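Local atomic coordinates of ABC transporter, permease protein, putative (Porphyromonas gingivalis, PDB entry 2P0S), a protein that probably serves as the permease component of an ABC-2 type transporter in the cell membrane, one domain of which is present here. Residues A[11-16]-A[34-39]; A[23-28]-A[88-93]; A[28-33]-A[83-88]. All blocks are in the same frame, centred on the assembly; numbering follows the deposited sequence.

Interaction 1: A[11-16]-A[34-39]; sequences TIAIAD and VHAEKT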
loop_
_atom_site.group_PDB
_atom_site.type_symbol
_atom_site.label_atom_id
_atom_site.label_comp_id
_atom_site.label_asym_id
_atom_site.label_seq_id
_atom_site.Cartn_x
_atom_site.Cartn_y
_atom_site.Cartn_z
ATOM N N THR A 11 9.047 6.886 11.702
ATOM C CA THR A 11 9.681 5.794 12.427
ATOM C C THR A 11 8.597 5.066 13.207
ATOM O O THR A 11 7.907 5.668 14.068
ATOM C CB THR A 11 10.731 6.365 13.336
ATOM O OG1 THR A 11 11.694 7.032 12.482
ATOM C CG2 THR A 11 11.456 5.305 14.163
ATOM N N ILE A 12 8.472 3.761 12.981
ATOM C CA ILE A 12 7.469 2.996 13.749
ATOM C C ILE A 12 8.141 1.881 14.545
ATOM O O ILE A 12 8.862 1.010 13.945
ATOM C CB ILE A 12 6.503 2.381 12.737
ATOM C CG1 ILE A 12 5.863 3.483 11.875
ATOM C CG2 ILE A 12 5.494 1.497 13.445
ATOM C CD1 ILE A 12 4.846 2.933 10.876
ATOM N N ALA A 13 7.979 1.913 15.861
ATOM C CA ALA A 13 8.623 0.904 16.692
ATOM C C ALA A 13 7.668 -0.301 16.719
ATOM O O ALA A 13 6.535 -0.111 16.976
ATOM C CB ALA A 13 8.764 1.328 18.033
ATOM N N ILE A 14 8.201 -1.506 16.597
ATOM C CA ILE A 14 7.366 -2.710 16.587
ATOM C C ILE A 14 7.469 -3.404 17.938
ATOM O O ILE A 14 8.557 -3.883 18.360
ATOM C CB ILE A 14 7.733 -3.675 15.464
ATOM C CG1 ILE A 14 7.683 -2.934 14.070
ATOM C CG2 ILE A 14 6.842 -4.951 15.616
ATOM C CD1 ILE A 14 8.119 -3.810 12.859
ATOM N N ALA A 15 6.321 -3.539 18.631
ATOM C CA ALA A 15 6.241 -4.239 19.975
ATOM C C ALA A 15 5.430 -5.513 19.742
ATOM O O ALA A 15 4.210 -5.504 19.955
ATOM C CB ALA A 15 5.517 -3.435 21.022
ATOM N N ASP A 16 6.098 -6.532 19.273
ATOM C CA ASP A 16 5.427 -7.817 18.889
ATOM C C ASP A 16 5.712 -8.876 19.952
ATOM O O ASP A 16 6.839 -9.421 20.055
ATOM C CB ASP A 16 5.960 -8.278 17.542
ATOM C CG ASP A 16 5.479 -9.638 17.161
ATOM O OD1 ASP A 16 4.503 -10.077 17.816
ATOM O OD2 ASP A 16 6.093 -10.174 16.241
ATOM N N VAL A 34 11.626 -0.074 13.562
ATOM C CA VAL A 34 12.591 -0.481 14.553
ATOM C C VAL A 34 12.055 -1.336 15.621
ATOM O O VAL A 34 10.828 -1.400 15.730
ATOM C CB VAL A 34 13.258 0.787 15.220
ATOM C CG1 VAL A 34 13.744 1.748 14.152
ATOM C CG2 VAL A 34 12.217 1.539 16.090
ATOM N N HIS A 35 12.881 -1.989 16.428
ATOM C CA HIS A 35 12.408 -2.909 17.509
ATOM C C HIS A 35 12.005 -2.042 18.632
ATOM O O HIS A 35 12.839 -1.136 19.090
ATOM C CB HIS A 35 13.608 -3.769 17.949
ATOM C CG HIS A 35 13.289 -4.708 19.035
ATOM N ND1 HIS A 35 12.394 -5.758 18.835
ATOM C CD2 HIS A 35 13.666 -4.763 20.326
ATOM C CE1 HIS A 35 12.269 -6.428 19.955
ATOM N NE2 HIS A 35 13.010 -5.843 20.890
ATOM N N ALA A 36 10.838 -2.258 19.192
ATOM C CA ALA A 36 10.462 -1.553 20.449
ATOM C C ALA A 36 11.307 -1.991 21.611
ATOM O O ALA A 36 11.310 -3.162 22.017
ATOM C CB ALA A 36 8.932 -1.825 20.764
ATOM N N GLU A 37 11.998 -1.015 22.206
ATOM C CA GLU A 37 12.693 -1.229 23.441
ATOM C C GLU A 37 11.904 -0.845 24.695
ATOM O O GLU A 37 12.390 -1.098 25.770
ATOM C CB GLU A 37 14.014 -0.417 23.385
ATOM C CG GLU A 37 14.941 -0.986 22.301
ATOM C CD GLU A 37 15.497 -2.381 22.596
ATOM O OE1 GLU A 37 16.202 -2.902 21.716
ATOM O OE2 GLU A 37 15.234 -2.997 23.667
ATOM N N LYS A 38 10.753 -0.176 24.571
ATOM C CA LYS A 38 9.896 0.225 25.691
ATOM C C LYS A 38 8.488 -0.211 25.281
ATOM O O LYS A 38 8.286 -0.552 24.147
ATOM C CB LYS A 38 9.818 1.745 25.734
ATOM C CG LYS A 38 10.868 2.511 26.653
ATOM C CD LYS A 38 12.295 2.250 26.308
ATOM C CE LYS A 38 13.214 3.503 26.633
ATOM N NZ LYS A 38 13.424 3.657 28.109
ATOM N N THR A 39 7.513 -0.101 26.180
ATOM C CA THR A 39 6.136 -0.357 25.863
ATOM C C THR A 39 5.519 0.812 25.164
ATOM O O THR A 39 6.069 1.975 25.220
ATOM C CB THR A 39 5.291 -0.585 27.148
ATOM O OG1 THR A 39 5.239 0.626 27.927
ATOM C CG2 THR A 39 5.916 -1.695 27.991
#
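Val34 O is gripped from two neighbouring points of the strand beside it. Ile14 N donates to it over 2.8 Å, and the CA-H of Ala13 adds a weaker contact, with Ala13 CA 3.3 Å from Val34 O. Residue 34 also donates: Val34 N reaches Ile12 O at 3.0 Å, so the one valine is bonded to the residues before and after Ala13, as expected in a parallel pair. The next rung is made by Ala36 N, which meets Ile14 O at 2.9 Å just past the end of strand 32-35.

Strand 11-16 lies inside a mixed four-stranded sheet, between strand 32-35 and strand 55-59, both parallel to it. After Ala36 the chain continues through a loop to Thr39, the N-cap of helix 40-51, and that helix leads on to strand 55-59; strand 32-35, helix 40-51 and strand 55-59 thus form a beta-alpha-beta crossover that passes over strand 11-16.

The two faces of the pair differ. Ala13 and Val34 share one. There Val34 CG1 is anti to the carbonyl carbon (chi1 -50°), which puts CG2 between the backbone N and the carbonyl carbon, 4.0 Å from Ala13 CB. Alanine suits positions 13, 15 and 36, because the departing chain passes close: Ala36 CB lies 3.2 Å from Ile14 O and 3.8 Å from Ala15 CB, a tight approach that a bare methyl permits. Ala36 also packs on Tyr43 of helix 40-51. On the other face stand Ile14 and His35. Ile14, a branched residue well suited to a strand, packs there against Phe25 and Phe33, while His35 bonds through ND1 to Glu22 OE1.

Interaction 2: A[23-28]-A[88-93]; sequences QLFKEN and RILSDY
Leu24 meets Tyr93 with the two side chains crossing at about a right angle. Its CG lies anti to the carbonyl carbon (chi1 -57°), and both methyls beyond it come against the same side of the tyrosine's base: Leu24 CD1 is 3.5 Å from Tyr93 CB, and Leu24 CD2 is 3.7 Å from Tyr93 CD1. A forked leucine suits the place, since CD1 can touch both Tyr93 CB and Leu90 CD2 while CD2 covers Tyr93 CD1.

One turn earlier, Ile89 works with both of its branches. Its CG2 lies over the Phe25 ring, 4.2 Å from the centroid and off-centre, in a CH-pi contact, and also packs on Leu24 CB. The longer branch ends in CD1, 3.7 Å from Phe25 CE1 and 3.4 Å from Asn28 ND2. Leu90 approaches the same phenylalanine differently: Leu90 CG sits at the ring edge, 4.1 Å from Phe25 CZ, with the side chains again roughly perpendicular.

A water joins Gln23 NE2 to Tyr93 OH, accepting from the amide and donating to the hydroxyl. Both polar ends are tied to Glu20 as well, NE2 to its backbone O and OH to its carboxylate.

The contact lays the loop between strands 11-16 and 32-35, with its short 3-10 turn, against helix 80-100; Phe25 continues inward to Phe33 of strand 32-35, while Arg88 and Asp92 on the helix form salt bridges with the second subunit.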
loop_
_atom_site.group_PDB
_atom_site.type_symbol
_atom_site.label_atom_id
_atom_site.label_comp_id
_atom_site.label_asym_id
_atom_site.label_seq_id
_atom_site.Cartn_x
_atom_site.Cartn_y
_atom_site.Cartn_z
ATOM N N GLN A 23 10.071 -9.674 11.357
ATOM C CA GLN A 23 10.910 -10.104 10.190
ATOM C C GLN A 23 10.247 -9.585 8.914
ATOM O O GLN A 23 10.917 -9.441 7.890
ATOM C CB GLN A 23 11.093 -11.640 10.199
ATOM C CG GLN A 23 9.667 -12.371 10.049
ATOM C CD GLN A 23 9.714 -13.869 9.827
ATOM O OE1 GLN A 23 10.635 -14.377 9.154
ATOM N NE2 GLN A 23 8.723 -14.626 10.431
ATOM N N LEU A 24 8.886 -9.388 8.925
ATOM C CA LEU A 24 8.171 -8.934 7.774
ATOM C C LEU A 24 8.423 -7.510 7.355
ATOM O O LEU A 24 8.036 -7.117 6.212
ATOM C CB LEU A 24 6.652 -9.077 7.978
ATOM C CG LEU A 24 6.255 -10.496 8.299
ATOM C CD1 LEU A 24 4.703 -10.520 8.547
ATOM C CD2 LEU A 24 6.615 -11.365 7.148
ATOM N N PHE A 25 9.079 -6.747 8.243
ATOM C CA PHE A 25 9.202 -5.286 8.044
ATOM C C PHE A 25 10.624 -4.922 7.859
ATOM O O PHE A 25 10.887 -3.749 7.715
ATOM C CB PHE A 25 8.548 -4.567 9.270
ATOM C CG PHE A 25 7.048 -4.810 9.366
ATOM C CD1 PHE A 25 6.132 -4.119 8.530
ATOM C CD2 PHE A 25 6.621 -5.842 10.178
ATOM C CE1 PHE A 25 4.753 -4.341 8.600
ATOM C CE2 PHE A 25 5.260 -6.144 10.280
ATOM C CZ PHE A 25 4.324 -5.376 9.529
ATOM N N LYS A 26 11.521 -5.897 7.691
ATOM C CA LYS A 26 12.972 -5.498 7.658
ATOM C C LYS A 26 13.319 -4.829 6.311
ATOM O O LYS A 26 14.254 -3.960 6.273
ATOM C CB LYS A 26 13.888 -6.708 7.873
ATOM C CG LYS A 26 13.630 -7.534 9.140
ATOM C CD LYS A 26 14.641 -7.178 10.202
ATOM C CE LYS A 26 14.045 -7.269 11.606
ATOM N NZ LYS A 26 13.725 -8.703 11.981
ATOM N N GLU A 27 12.610 -5.267 5.240
ATOM C CA GLU A 27 12.875 -4.750 3.868
ATOM C C GLU A 27 11.923 -3.631 3.297
ATOM O O GLU A 27 11.801 -3.470 2.048
ATOM C CB GLU A 27 13.010 -5.912 2.840
ATOM C CG GLU A 27 14.361 -6.707 2.896
ATOM C CD GLU A 27 15.516 -6.134 2.016
ATOM O OE1 GLU A 27 16.105 -6.911 1.168
ATOM O OE2 GLU A 27 15.826 -4.915 2.180
ATOM N N ASN A 28 11.344 -2.810 4.159
ATOM C CA ASN A 28 10.245 -1.941 3.770
ATOM C C ASN A 28 10.695 -0.573 3.144
ATOM O O ASN A 28 11.622 0.074 3.659
ATOM C CB ASN A 28 9.436 -1.665 5.022
ATOM C CG ASN A 28 8.105 -1.018 4.707
ATOM O OD1 ASN A 28 8.035 0.197 4.437
ATOM N ND2 ASN A 28 7.025 -1.851 4.689
ATOM N N ARG A 88 -1.794 -4.996 5.092
ATOM C CA ARG A 88 -1.568 -5.876 3.890
ATOM C C ARG A 88 -0.344 -6.760 4.055
ATOM O O ARG A 88 -0.328 -7.924 3.629
ATOM C CB ARG A 88 -1.442 -5.099 2.606
ATOM C CG ARG A 88 -2.752 -4.447 2.073
ATOM C CD ARG A 88 -2.516 -3.464 0.839
ATOM N NE ARG A 88 -3.785 -2.836 0.511
ATOM C CZ ARG A 88 -4.625 -3.442 -0.326
ATOM N NH1 ARG A 88 -4.261 -4.594 -0.879
ATOM N NH2 ARG A 88 -5.830 -2.865 -0.607
ATOM N N ILE A 89 0.721 -6.243 4.673
ATOM C CA ILE A 89 1.943 -7.010 4.857
ATOM C C ILE A 89 1.570 -8.188 5.806
ATOM O O ILE A 89 1.886 -9.325 5.506
ATOM C CB ILE A 89 3.121 -6.119 5.430
ATOM C CG1 ILE A 89 3.655 -5.197 4.338
ATOM C CG2 ILE A 89 4.276 -6.900 5.949
ATOM C CD1 ILE A 89 4.483 -4.096 4.956
ATOM N N LEU A 90 0.848 -7.915 6.925
ATOM C CA LEU A 90 0.560 -8.917 7.920
ATOM C C LEU A 90 -0.391 -9.888 7.234
ATOM O O LEU A 90 -0.273 -11.131 7.391
ATOM C CB LEU A 90 -0.125 -8.281 9.145
ATOM C CG LEU A 90 0.848 -7.481 10.011
ATOM C CD1 LEU A 90 -0.008 -6.803 11.113
ATOM C CD2 LEU A 90 1.853 -8.472 10.708
ATOM N N SER A 91 -1.341 -9.339 6.491
ATOM C CA SER A 91 -2.427 -10.235 5.863
ATOM C C SER A 91 -1.876 -11.215 4.867
ATOM O O SER A 91 -2.299 -12.394 4.743
ATOM C CB SER A 91 -3.527 -9.409 5.145
ATOM O OG SER A 91 -4.156 -8.462 6.054
ATOM N N ASP A 92 -0.875 -10.738 4.136
ATOM C CA ASP A 92 -0.357 -11.591 3.046
ATOM C C ASP A 92 0.454 -12.682 3.730
ATOM O O ASP A 92 0.487 -13.846 3.267
ATOM C CB ASP A 92 0.568 -10.760 2.150
ATOM C CG ASP A 92 -0.131 -9.776 1.183
ATOM O OD1 ASP A 92 -1.345 -9.904 0.870
ATOM O OD2 ASP A 92 0.646 -8.866 0.662
ATOM N N TYR A 93 1.249 -12.316 4.750
ATOM C CA TYR A 93 1.955 -13.328 5.508
ATOM C C TYR A 93 1.029 -14.445 6.100
ATOM O O TYR A 93 1.285 -15.671 5.960
ATOM C CB TYR A 93 2.834 -12.706 6.561
ATOM C CG TYR A 93 3.427 -13.763 7.449
ATOM C CD1 TYR A 93 4.545 -14.480 7.042
ATOM C CD2 TYR A 93 2.894 -14.071 8.745
ATOM C CE1 TYR A 93 5.174 -15.411 7.928
ATOM C CE2 TYR A 93 3.511 -15.018 9.591
ATOM C CZ TYR A 93 4.663 -15.729 9.127
ATOM O OH TYR A 93 5.346 -16.645 9.913
HETATM O O HOH W 1 7.613 -17.647 10.470
#

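Interaction 3: A[28-33]-A[83-88]; sequences NDEFRF and SNHISR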
loop_
_atom_site.group_PDB
_atom_site.type_symbol
_atom_site.label_atom_id
_atom_site.label_comp_id
_atom_site.label_asym_id
_atom_site.label_seq_id
_atom_site.Cartn_x
_atom_site.Cartn_y
_atom_site.Cartn_z
ATOM N N ASN A 28 11.344 -2.810 4.159
ATOM C CA ASN A 28 10.245 -1.941 3.770
ATOM C C ASN A 28 10.695 -0.573 3.144
ATOM O O ASN A 28 11.622 0.074 3.659
ATOM C CB ASN A 28 9.436 -1.665 5.022
ATOM C CG ASN A 28 8.105 -1.018 4.707
ATOM O OD1 ASN A 28 8.035 0.197 4.437
ATOM N ND2 ASN A 28 7.025 -1.851 4.689
ATOM N N ASP A 29 10.040 -0.122 2.073
ATOM C CA ASP A 29 10.502 1.136 1.470
ATOM C C ASP A 29 9.656 2.392 1.714
ATOM O O ASP A 29 9.886 3.453 1.087
ATOM C CB ASP A 29 10.841 0.953 -0.029
ATOM C CG ASP A 29 9.589 0.816 -0.890
ATOM O OD1 ASP A 29 9.702 0.987 -2.159
ATOM O OD2 ASP A 29 8.506 0.535 -0.310
ATOM N N GLU A 30 8.732 2.315 2.669
ATOM C CA GLU A 30 7.853 3.433 3.005
ATOM C C GLU A 30 8.013 4.037 4.404
ATOM O O GLU A 30 7.758 5.226 4.563
ATOM C CB GLU A 30 6.364 2.975 2.944
ATOM C CG GLU A 30 5.771 3.094 1.574
ATOM C CD GLU A 30 4.243 3.015 1.651
ATOM O OE1 GLU A 30 3.744 1.846 1.739
ATOM O OE2 GLU A 30 3.584 4.122 1.658
ATOM N N PHE A 31 8.285 3.164 5.403
ATOM C CA PHE A 31 8.403 3.542 6.801
ATOM C C PHE A 31 9.726 2.988 7.398
ATOM O O PHE A 31 10.240 1.955 6.928
ATOM C CB PHE A 31 7.238 3.097 7.664
ATOM C CG PHE A 31 5.900 3.344 7.009
ATOM C CD1 PHE A 31 5.422 4.644 6.882
ATOM C CD2 PHE A 31 5.173 2.299 6.483
ATOM C CE1 PHE A 31 4.189 4.889 6.307
ATOM C CE2 PHE A 31 3.965 2.573 5.832
ATOM C CZ PHE A 31 3.528 3.866 5.759
ATOM N N ARG A 32 10.151 3.605 8.483
ATOM C CA ARG A 32 11.379 3.236 9.131
ATOM C C ARG A 32 11.063 2.345 10.367
ATOM O O ARG A 32 10.799 2.861 11.467
ATOM C CB ARG A 32 12.152 4.530 9.502
ATOM C CG ARG A 32 13.536 4.229 9.795
ATOM C CD ARG A 32 14.269 5.433 10.506
ATOM N NE ARG A 32 15.264 4.837 11.380
ATOM C CZ ARG A 32 15.447 5.084 12.683
ATOM N NH1 ARG A 32 16.404 4.414 13.351
ATOM N NH2 ARG A 32 14.675 5.963 13.330
ATOM N N PHE A 33 11.109 1.017 10.207
ATOM C CA PHE A 33 10.739 0.190 11.314
ATOM C C PHE A 33 11.885 -0.133 12.255
ATOM O O PHE A 33 13.017 -0.519 11.784
ATOM C CB PHE A 33 10.110 -1.136 10.765
ATOM C CG PHE A 33 8.763 -0.906 10.117
ATOM C CD1 PHE A 33 7.596 -0.863 10.940
ATOM C CD2 PHE A 33 8.590 -0.808 8.746
ATOM C CE1 PHE A 33 6.372 -0.620 10.394
ATOM C CE2 PHE A 33 7.293 -0.590 8.148
ATOM C CZ PHE A 33 6.147 -0.540 8.981
ATOM N N SER A 83 -1.653 2.244 8.347
ATOM C CA SER A 83 -2.412 1.007 8.665
ATOM C C SER A 83 -2.631 0.181 7.415
ATOM O O SER A 83 -2.549 -1.045 7.458
ATOM C CB SER A 83 -3.750 1.376 9.277
ATOM O OG SER A 83 -4.573 0.141 9.135
ATOM N N ASN A 84 -2.952 0.854 6.303
ATOM C CA ASN A 84 -3.145 0.182 4.985
ATOM C C ASN A 84 -2.032 -0.815 4.754
ATOM O O ASN A 84 -2.265 -2.065 4.727
ATOM C CB ASN A 84 -3.209 1.197 3.822
ATOM C CG ASN A 84 -4.508 1.969 3.817
ATOM O OD1 ASN A 84 -4.665 2.981 3.097
ATOM N ND2 ASN A 84 -5.476 1.484 4.615
ATOM N N HIS A 85 -0.835 -0.260 4.703
ATOM C CA HIS A 85 0.442 -0.916 4.305
ATOM C C HIS A 85 0.771 -2.040 5.283
ATOM O O HIS A 85 1.010 -3.190 4.865
ATOM C CB HIS A 85 1.559 0.147 4.400
ATOM C CG HIS A 85 2.917 -0.312 3.928
ATOM N ND1 HIS A 85 3.169 -0.716 2.625
ATOM C CD2 HIS A 85 4.117 -0.373 4.567
ATOM C CE1 HIS A 85 4.455 -1.021 2.488
ATOM N NE2 HIS A 85 5.049 -0.802 3.644
ATOM N N ILE A 86 0.701 -1.749 6.576
ATOM C CA ILE A 86 1.013 -2.689 7.626
ATOM C C ILE A 86 -0.021 -3.823 7.586
ATOM O O ILE A 86 0.365 -4.996 7.663
ATOM C CB ILE A 86 1.025 -2.019 8.958
ATOM C CG1 ILE A 86 2.295 -1.067 8.990
ATOM C CG2 ILE A 86 1.031 -3.017 10.065
ATOM C CD1 ILE A 86 2.406 -0.250 10.300
ATOM N N SER A 87 -1.276 -3.490 7.421
ATOM C CA SER A 87 -2.369 -4.546 7.410
ATOM C C SER A 87 -2.180 -5.540 6.249
ATOM O O SER A 87 -2.351 -6.758 6.413
ATOM C CB SER A 87 -3.715 -3.849 7.224
ATOM O OG SER A 87 -4.030 -3.020 8.372
ATOM N N ARG A 88 -1.794 -4.996 5.092
ATOM C CA ARG A 88 -1.568 -5.876 3.890
ATOM C C ARG A 88 -0.344 -6.760 4.055
ATOM O O ARG A 88 -0.328 -7.924 3.629
ATOM C CB ARG A 88 -1.442 -5.099 2.606
ATOM C CG ARG A 88 -2.752 -4.447 2.073
ATOM C CD ARG A 88 -2.516 -3.464 0.839
ATOM N NE ARG A 88 -3.785 -2.836 0.511
ATOM C CZ ARG A 88 -4.625 -3.442 -0.326
ATOM N NH1 ARG A 88 -4.261 -4.594 -0.879
ATOM N NH2 ARG A 88 -5.830 -2.865 -0.607
#
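An Asx turn at Asn28, placed just before strand 32-35 of the mixed four-stranded sheet, presents its side chain to His85 of helix 80-100, the long helix packed against one face of the sheet. Asn28 OD1 accepts two backbone bonds, from Glu30 N at 2.8 Å and from Phe31 N at 3.1 Å. The donors come from opposite faces of the amide plane, each tilted 29° from it, and so fix the rotation of the amide. Asparagine suits the position because, with its oxygen so occupied, the ND2 end is left to face the helix.

There the amide and the imidazole meet tip to tip, their planes 84° apart. ND2 lies at the edge of the ring and donates to His85 NE2; the modelled separation is very short, so the exact length is doubtful, although the N-H points well at the acceptor. His85 reaches the turn because its CG is anti to the backbone N (chi1 -175°).

Glu30 OE1 lies over one face of the imidazole, 2.8 Å from His85 ND1, at an angle too poor for a hydrogen bond. Its modelled position is uncertain, because an acetate ion, probably from the crystallisation liquor, lies about 2 Å from the Glu30 side chain. Phe31 slides past His85 in the opposite direction; His85 CD2 lies at the edge of the Phe31 ring, near its plane, 3.2 Å from Phe31 CE2, and the two rings are oblique to each other.

Phe31 and Phe33 also touch Ile12 in strand 11-16, which brings the sheet's apolar surface to the helix. On the helix Ser83 and Ser87 turn to the second subunit, where both bond to Val120. The end of the Ile86 side chain reaches the sheet residues, with CG1 at the edge of the Phe33 ring, 3.9 Å from Phe33 CZ.

How the interactions relate
Interaction 1 pairs two strands; interactions 2 and 3 set the loop and start of strand 32-35 on helix 80-100, 3 nested within 2. Interactions 1 and 3, centres about 14 Å apart, share strand 32-35, and Ile12 N to Arg32 O, 2.9 Å, probably continues the pairing. Interactions 2 and 3, centres about 8 Å apart, share Asn28 and Arg88. Phe25 joins all three: its CD1 is 3.6 Å from Phe33 CZ, and its CD2 is 3.7 Å from Ile14 CD1. The Tyr93 side chain is about 7 Å from that of Asp62, a magnesium-binding residue, and about 8 Å from a magnesium ion not bound to this chain in the model.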